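Long-range contact in Atg1 tMIT (PDB 4P1N), which forms the tandem MIT domains of a serine/threonine protein kinase essential for autophagy and required for the formation of autophagosomes: residues I10-A21 against I115-W126. Sequence-based numbering, arbitrary orientation.
Sequences ITPFVESLSAKA and ILASSMKLTSKW
Ile10 lies over one face of the Trp126 indole. Its CG2 makes a CH-pi contact, 3.9 Å from the centroid of the five-membered ring and 15° off the ring normal. The two side chains cross at about a right angle. With CG1 anti to the backbone N (chi1 -159°), Ile10 turns this branch toward Trp126, and its CD1 then lies 3.7 Å from Thr123 CA.

Most of the remaining packing is by aliphatic side chains. Leu17 is a knob in a hole formed by Ile115, Ser118, Ser119 and Leu122, with its CB 3.6 Å from Ser119 OG. Leu122 CD2 meets Phe13 CB at 3.7 Å and also touches Leu17 CD1. Ile115 CG2 rests on the backbone of the partner helix, 3.3 Å from Leu17 O. Packing is tight at Ala21, whose CB is 3.4 Å from Leu116 CD2.

Ser119 and Thr123 bring hydroxyls into this apolar seam. Thr123 OG1 donates a hydrogen bond to Ser119 O of its own helix (2.9 Å), so the hydroxyl is satisfied locally while Val14 CG2 packs against it. Ser18 turns back onto its own helix, where OG donates to Val14 O.

Helix 137-170 adjoins the contact through Leu139 on Trp126 and Ile146 on Ser119. The short segments run antiparallel at 167°, with axes 9.1 Å apart. Such antiparallel packing, with a third helix alongside, is characteristic of the three-helix bundle of an MIT domain, here the first of the tandem pair.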
ATOM      1  N   ILE B  10      -1.911   7.198 -15.887  1.00 70.21           N
ATOM      2  CA  ILE B  10      -2.787   6.584 -14.897  1.00 63.48           C
ATOM      3  C   ILE B  10      -2.109   6.458 -13.530  1.00 57.76           C
ATOM      4  O   ILE B  10      -2.770   6.530 -12.507  1.00 52.97           O
ATOM      5  CB  ILE B  10      -3.274   5.199 -15.309  1.00 64.37           C
ATOM      6  CG1 ILE B  10      -4.543   4.861 -14.518  1.00 64.27           C
ATOM      7  CG2 ILE B  10      -2.155   4.184 -15.181  1.00 66.23           C
ATOM      8  CD1 ILE B  10      -4.606   3.480 -13.930  1.00 65.32           C
ATOM      9  N   THR B  11      -0.798   6.256 -13.518  1.00 55.66           N
ATOM     10  CA  THR B  11      -0.087   6.082 -12.271  1.00 55.57           C
ATOM     11  C   THR B  11      -0.184   7.307 -11.357  1.00 51.75           C
ATOM     12  O   THR B  11      -0.475   7.145 -10.168  1.00 48.00           O
ATOM     13  CB  THR B  11       1.359   5.618 -12.492  1.00 56.00           C
ATOM     14  OG1 THR B  11       1.322   4.282 -12.988  1.00 57.70           O
ATOM     15  CG2 THR B  11       2.150   5.612 -11.191  1.00 57.23           C
ATOM     16  N   PRO B  12       0.038   8.516 -11.900  1.00 52.22           N
ATOM     17  CA  PRO B  12      -0.119   9.700 -11.052  1.00 50.31           C
ATOM     18  C   PRO B  12      -1.553   9.904 -10.583  1.00 48.22           C
ATOM     19  O   PRO B  12      -1.749  10.454  -9.506  1.00 45.61           O
ATOM     20  CB  PRO B  12       0.343  10.865 -11.942  1.00 52.59           C
ATOM     21  CG  PRO B  12       0.610  10.299 -13.296  1.00 55.99           C
ATOM     22  CD  PRO B  12       0.759   8.821 -13.154  1.00 57.18           C
ATOM     23  N   PHE B  13      -2.547   9.474 -11.366  1.00 48.22           N
ATOM     24  CA  PHE B  13      -3.929   9.535 -10.903  1.00 49.49           C
ATOM     25  C   PHE B  13      -4.154   8.582  -9.725  1.00 46.32           C
ATOM     26  O   PHE B  13      -4.831   8.916  -8.759  1.00 43.32           O
ATOM     27  CB  PHE B  13      -4.900   9.225 -12.025  1.00 57.30           C
ATOM     28  CG  PHE B  13      -5.242  10.425 -12.880  1.00 68.32           C
ATOM     29  CD1 PHE B  13      -4.270  11.052 -13.651  1.00 74.10           C
ATOM     30  CD2 PHE B  13      -6.544  10.925 -12.923  1.00 75.81           C
ATOM     31  CE1 PHE B  13      -4.582  12.152 -14.447  1.00 81.08           C
ATOM     32  CE2 PHE B  13      -6.860  12.023 -13.725  1.00 82.84           C
ATOM     33  CZ  PHE B  13      -5.879  12.635 -14.489  1.00 82.44           C
ATOM     34  N   VAL B  14      -3.550   7.405  -9.807  1.00 45.53           N
ATOM     35  CA  VAL B  14      -3.634   6.425  -8.763  1.00 41.99           C
ATOM     36  C   VAL B  14      -2.839   6.886  -7.539  1.00 39.02           C
ATOM     37  O   VAL B  14      -3.302   6.718  -6.442  1.00 35.65           O
ATOM     38  CB  VAL B  14      -3.137   5.065  -9.262  1.00 43.89           C
ATOM     39  CG1 VAL B  14      -3.138   4.037  -8.145  1.00 42.55           C
ATOM     40  CG2 VAL B  14      -4.044   4.581 -10.377  1.00 48.85           C
ATOM     41  N   GLU B  15      -1.679   7.515  -7.724  1.00 40.87           N
ATOM     42  CA  GLU B  15      -0.923   8.048  -6.581  1.00 43.16           C
ATOM     43  C   GLU B  15      -1.708   9.102  -5.811  1.00 42.38           C
ATOM     44  O   GLU B  15      -1.660   9.143  -4.592  1.00 38.13           O
ATOM     45  CB  GLU B  15       0.397   8.683  -7.011  1.00 47.21           C
ATOM     46  CG  GLU B  15       1.495   7.677  -7.207  1.00 51.80           C
ATOM     47  CD  GLU B  15       2.800   8.298  -7.685  1.00 57.11           C
ATOM     48  OE1 GLU B  15       2.756   9.246  -8.489  1.00 56.26           O
ATOM     49  OE2 GLU B  15       3.873   7.811  -7.267  1.00 63.47           O
ATOM     50  N   SER B  16      -2.361   9.982  -6.564  1.00 42.03           N
ATOM     51  CA  SER B  16      -3.239  11.037  -6.031  1.00 42.71           C
ATOM     52  C   SER B  16      -4.438  10.465  -5.213  1.00 38.61           C
ATOM     53  O   SER B  16      -4.752  10.934  -4.133  1.00 35.42           O
ATOM     54  CB  SER B  16      -3.736  11.895  -7.214  1.00 46.44           C
ATOM     55  OG  SER B  16      -4.680  12.874  -6.804  1.00 56.54           O
ATOM     56  N   LEU B  17      -5.090   9.434  -5.725  1.00 38.34           N
ATOM     57  CA  LEU B  17      -6.128   8.762  -4.974  1.00 36.11           C
ATOM     58  C   LEU B  17      -5.585   8.087  -3.757  1.00 31.83           C
ATOM     59  O   LEU B  17      -6.251   8.083  -2.739  1.00 32.84           O
ATOM     60  CB  LEU B  17      -6.893   7.728  -5.830  1.00 36.65           C
ATOM     61  CG  LEU B  17      -7.747   8.430  -6.881  1.00 39.81           C
ATOM     62  CD1 LEU B  17      -8.121   7.475  -8.015  1.00 43.31           C
ATOM     63  CD2 LEU B  17      -8.997   9.059  -6.265  1.00 39.58           C
ATOM     64  N   SER B  18      -4.388   7.531  -3.849  1.00 33.23           N
ATOM     65  CA  SER B  18      -3.769   6.796  -2.727  1.00 32.18           C
ATOM     66  C   SER B  18      -3.361   7.743  -1.616  1.00 30.93           C
ATOM     67  O   SER B  18      -3.423   7.389  -0.424  1.00 31.57           O
ATOM     68  CB  SER B  18      -2.561   5.983  -3.185  1.00 34.20           C
ATOM     69  OG  SER B  18      -2.952   4.960  -4.083  1.00 37.00           O
ATOM     70  N   ALA B  19      -2.970   8.951  -1.983  1.00 29.91           N
ATOM     71  CA  ALA B  19      -2.742   9.989  -0.979  1.00 30.74           C
ATOM     72  C   ALA B  19      -4.003  10.337  -0.190  1.00 28.92           C
ATOM     73  O   ALA B  19      -4.013  10.465   1.059  1.00 27.18           O
ATOM     74  CB  ALA B  19      -2.175  11.226  -1.645  1.00 31.47           C
ATOM     75  N   LYS B  20      -5.078  10.492  -0.925  1.00 30.27           N
ATOM     76  CA  LYS B  20      -6.384  10.689  -0.327  1.00 30.48           C
ATOM     77  C   LYS B  20      -6.856   9.522   0.548  1.00 27.97           C
ATOM     78  O   LYS B  20      -7.390   9.738   1.666  1.00 28.20           O
ATOM     79  CB  LYS B  20      -7.413  10.928  -1.440  1.00 32.81           C
ATOM     80  CG  LYS B  20      -7.222  12.271  -2.145  1.00 35.94           C
ATOM     81  CD  LYS B  20      -8.027  12.400  -3.438  1.00 40.21           C
ATOM     82  CE  LYS B  20      -7.680  13.718  -4.107  1.00 44.50           C
ATOM     83  NZ  LYS B  20      -8.350  13.798  -5.417  1.00 53.36           N
ATOM     84  N   ALA B  21      -6.679   8.293   0.060  1.00 26.05           N
ATOM     85  CA  ALA B  21      -7.060   7.116   0.854  1.00 26.15           C
ATOM     86  C   ALA B  21      -6.217   7.066   2.108  1.00 24.00           C
ATOM     87  O   ALA B  21      -6.718   6.900   3.227  1.00 26.22           O
ATOM     88  CB  ALA B  21      -6.893   5.840   0.032  1.00 26.93           C
ATOM     89  N   ILE B 115     -12.767   5.837  -1.612  1.00 31.37           N
ATOM     90  CA  ILE B 115     -11.560   6.293  -2.320  1.00 31.31           C
ATOM     91  C   ILE B 115     -10.768   5.118  -2.864  1.00 32.08           C
ATOM     92  O   ILE B 115     -10.349   5.122  -4.020  1.00 32.42           O
ATOM     93  CB  ILE B 115     -10.702   7.171  -1.400  1.00 30.54           C
ATOM     94  CG1 ILE B 115     -11.551   8.312  -0.856  1.00 29.47           C
ATOM     95  CG2 ILE B 115      -9.534   7.782  -2.162  1.00 31.30           C
ATOM     96  CD1 ILE B 115     -10.862   9.037   0.291  1.00 30.53           C
ATOM     97  N   LEU B 116     -10.599   4.075  -2.053  1.00 30.83           N
ATOM     98  CA  LEU B 116      -9.890   2.895  -2.483  1.00 29.38           C
ATOM     99  C   LEU B 116     -10.621   2.247  -3.685  1.00 33.12           C
ATOM    100  O   LEU B 116      -9.980   1.865  -4.668  1.00 34.82           O
ATOM    101  CB  LEU B 116      -9.733   1.886  -1.289  1.00 27.67           C
ATOM    102  CG  LEU B 116      -8.854   2.430  -0.124  1.00 26.57           C
ATOM    103  CD1 LEU B 116      -9.062   1.620   1.143  1.00 26.51           C
ATOM    104  CD2 LEU B 116      -7.372   2.476  -0.489  1.00 26.42           C
ATOM    105  N   ALA B 117     -11.936   2.079  -3.581  1.00 32.58           N
ATOM    106  CA  ALA B 117     -12.755   1.492  -4.664  1.00 35.16           C
ATOM    107  C   ALA B 117     -12.620   2.263  -5.965  1.00 37.70           C
ATOM    108  O   ALA B 117     -12.517   1.694  -7.085  1.00 40.64           O
ATOM    109  CB  ALA B 117     -14.221   1.472  -4.259  1.00 34.85           C
ATOM    110  N   SER B 118     -12.639   3.571  -5.826  1.00 37.29           N
ATOM    111  CA  SER B 118     -12.521   4.455  -6.973  1.00 40.70           C
ATOM    112  C   SER B 118     -11.183   4.234  -7.696  1.00 42.27           C
ATOM    113  O   SER B 118     -11.106   4.253  -8.914  1.00 40.57           O
ATOM    114  CB  SER B 118     -12.632   5.892  -6.486  1.00 41.30           C
ATOM    115  OG  SER B 118     -12.482   6.758  -7.585  1.00 48.17           O
ATOM    116  N   SER B 119     -10.123   4.068  -6.908  1.00 39.84           N
ATOM    117  CA  SER B 119      -8.802   3.659  -7.384  1.00 42.69           C
ATOM    118  C   SER B 119      -8.781   2.368  -8.196  1.00 41.34           C
ATOM    119  O   SER B 119      -8.191   2.294  -9.292  1.00 41.72           O
ATOM    120  CB  SER B 119      -7.858   3.496  -6.147  1.00 45.33           C
ATOM    121  OG  SER B 119      -6.680   4.164  -6.454  1.00 56.16           O
ATOM    122  N   MET B 120      -9.403   1.330  -7.663  1.00 41.20           N
ATOM    123  CA  MET B 120      -9.423   0.046  -8.349  1.00 46.23           C
ATOM    124  C   MET B 120     -10.201   0.126  -9.680  1.00 49.80           C
ATOM    125  O   MET B 120      -9.794  -0.444 -10.702  1.00 46.85           O
ATOM    126  CB  MET B 120     -10.064  -1.021  -7.474  1.00 48.73           C
ATOM    127  CG  MET B 120      -9.345  -1.290  -6.175  1.00 51.71           C
ATOM    128  SD  MET B 120      -7.658  -1.814  -6.482  1.00 54.42           S
ATOM    129  CE  MET B 120      -7.979  -3.542  -6.758  1.00 62.26           C
ATOM    130  N   LYS B 121     -11.328   0.826  -9.640  1.00 49.23           N
ATOM    131  CA  LYS B 121     -12.172   1.037 -10.822  1.00 53.02           C
ATOM    132  C   LYS B 121     -11.428   1.754 -11.948  1.00 52.10           C
ATOM    133  O   LYS B 121     -11.449   1.320 -13.085  1.00 53.90           O
ATOM    134  CB  LYS B 121     -13.404   1.852 -10.431  1.00 55.61           C
ATOM    135  CG  LYS B 121     -14.406   1.035  -9.639  1.00 64.25           C
ATOM    136  CD  LYS B 121     -15.445   1.904  -8.953  1.00 74.02           C
ATOM    137  CE  LYS B 121     -16.475   1.063  -8.198  1.00 78.66           C
ATOM    138  NZ  LYS B 121     -17.473   1.931  -7.508  1.00 79.30           N
ATOM    139  N   LEU B 122     -10.765   2.844 -11.603  1.00 48.69           N
ATOM    140  CA  LEU B 122      -9.979   3.615 -12.546  1.00 52.18           C
ATOM    141  C   LEU B 122      -8.905   2.747 -13.174  1.00 53.90           C
ATOM    142  O   LEU B 122      -8.711   2.752 -14.395  1.00 53.78           O
ATOM    143  CB  LEU B 122      -9.328   4.796 -11.827  1.00 52.59           C
ATOM    144  CG  LEU B 122      -8.668   5.871 -12.693  1.00 57.63           C
ATOM    145  CD1 LEU B 122      -9.722   6.810 -13.261  1.00 62.02           C
ATOM    146  CD2 LEU B 122      -7.649   6.682 -11.910  1.00 56.92           C
ATOM    147  N   THR B 123      -8.206   1.999 -12.327  1.00 50.98           N
ATOM    148  CA  THR B 123      -7.171   1.098 -12.771  1.00 52.38           C
ATOM    149  C   THR B 123      -7.761  -0.013 -13.604  1.00 54.79           C
ATOM    150  O   THR B 123      -7.202  -0.392 -14.629  1.00 54.40           O
ATOM    151  CB  THR B 123      -6.376   0.514 -11.569  1.00 51.13           C
ATOM    152  OG1 THR B 123      -5.843   1.587 -10.782  1.00 45.80           O
ATOM    153  CG2 THR B 123      -5.243  -0.352 -12.060  1.00 54.06           C
ATOM    154  N   SER B 124      -8.892  -0.525 -13.152  1.00 56.86           N
ATOM    155  CA  SER B 124      -9.576  -1.638 -13.798  1.00 60.23           C
ATOM    156  C   SER B 124     -10.005  -1.217 -15.195  1.00 65.43           C
ATOM    157  O   SER B 124      -9.755  -1.913 -16.165  1.00 66.63           O
ATOM    158  CB  SER B 124     -10.796  -2.041 -12.961  1.00 60.46           C
ATOM    159  OG  SER B 124     -11.534  -3.094 -13.536  1.00 65.09           O
ATOM    160  N   LYS B 125     -10.624  -0.051 -15.286  1.00 65.98           N
ATOM    161  CA  LYS B 125     -11.040   0.497 -16.564  1.00 67.50           C
ATOM    162  C   LYS B 125      -9.840   0.706 -17.511  1.00 69.38           C
ATOM    163  O   LYS B 125      -9.896   0.371 -18.698  1.00 69.62           O
ATOM    164  CB  LYS B 125     -11.783   1.819 -16.335  1.00 64.88           C
ATOM    165  N   TRP B 126      -8.758   1.258 -16.980  1.00 68.33           N
ATOM    166  CA  TRP B 126      -7.555   1.538 -17.777  1.00 70.96           C
ATOM    167  C   TRP B 126      -6.934   0.241 -18.276  1.00 73.37           C
ATOM    168  O   TRP B 126      -6.553   0.127 -19.449  1.00 80.20           O
ATOM    169  CB  TRP B 126      -6.539   2.339 -16.957  1.00 70.39           C
ATOM    170  CG  TRP B 126      -5.164   2.311 -17.513  1.00 73.99           C
ATOM    171  CD1 TRP B 126      -4.677   3.101 -18.502  1.00 77.98           C
ATOM    172  CD2 TRP B 126      -4.090   1.441 -17.125  1.00 73.63           C
ATOM    173  NE1 TRP B 126      -3.369   2.788 -18.756  1.00 79.84           N
ATOM    174  CE2 TRP B 126      -2.981   1.766 -17.934  1.00 75.50           C
ATOM    175  CE3 TRP B 126      -3.956   0.428 -16.168  1.00 71.69           C
ATOM    176  CZ2 TRP B 126      -1.751   1.121 -17.817  1.00 74.53           C
ATOM    177  CZ3 TRP B 126      -2.739  -0.222 -16.054  1.00 71.52           C
ATOM    178  CH2 TRP B 126      -1.646   0.129 -16.872  1.00 74.02           C
TER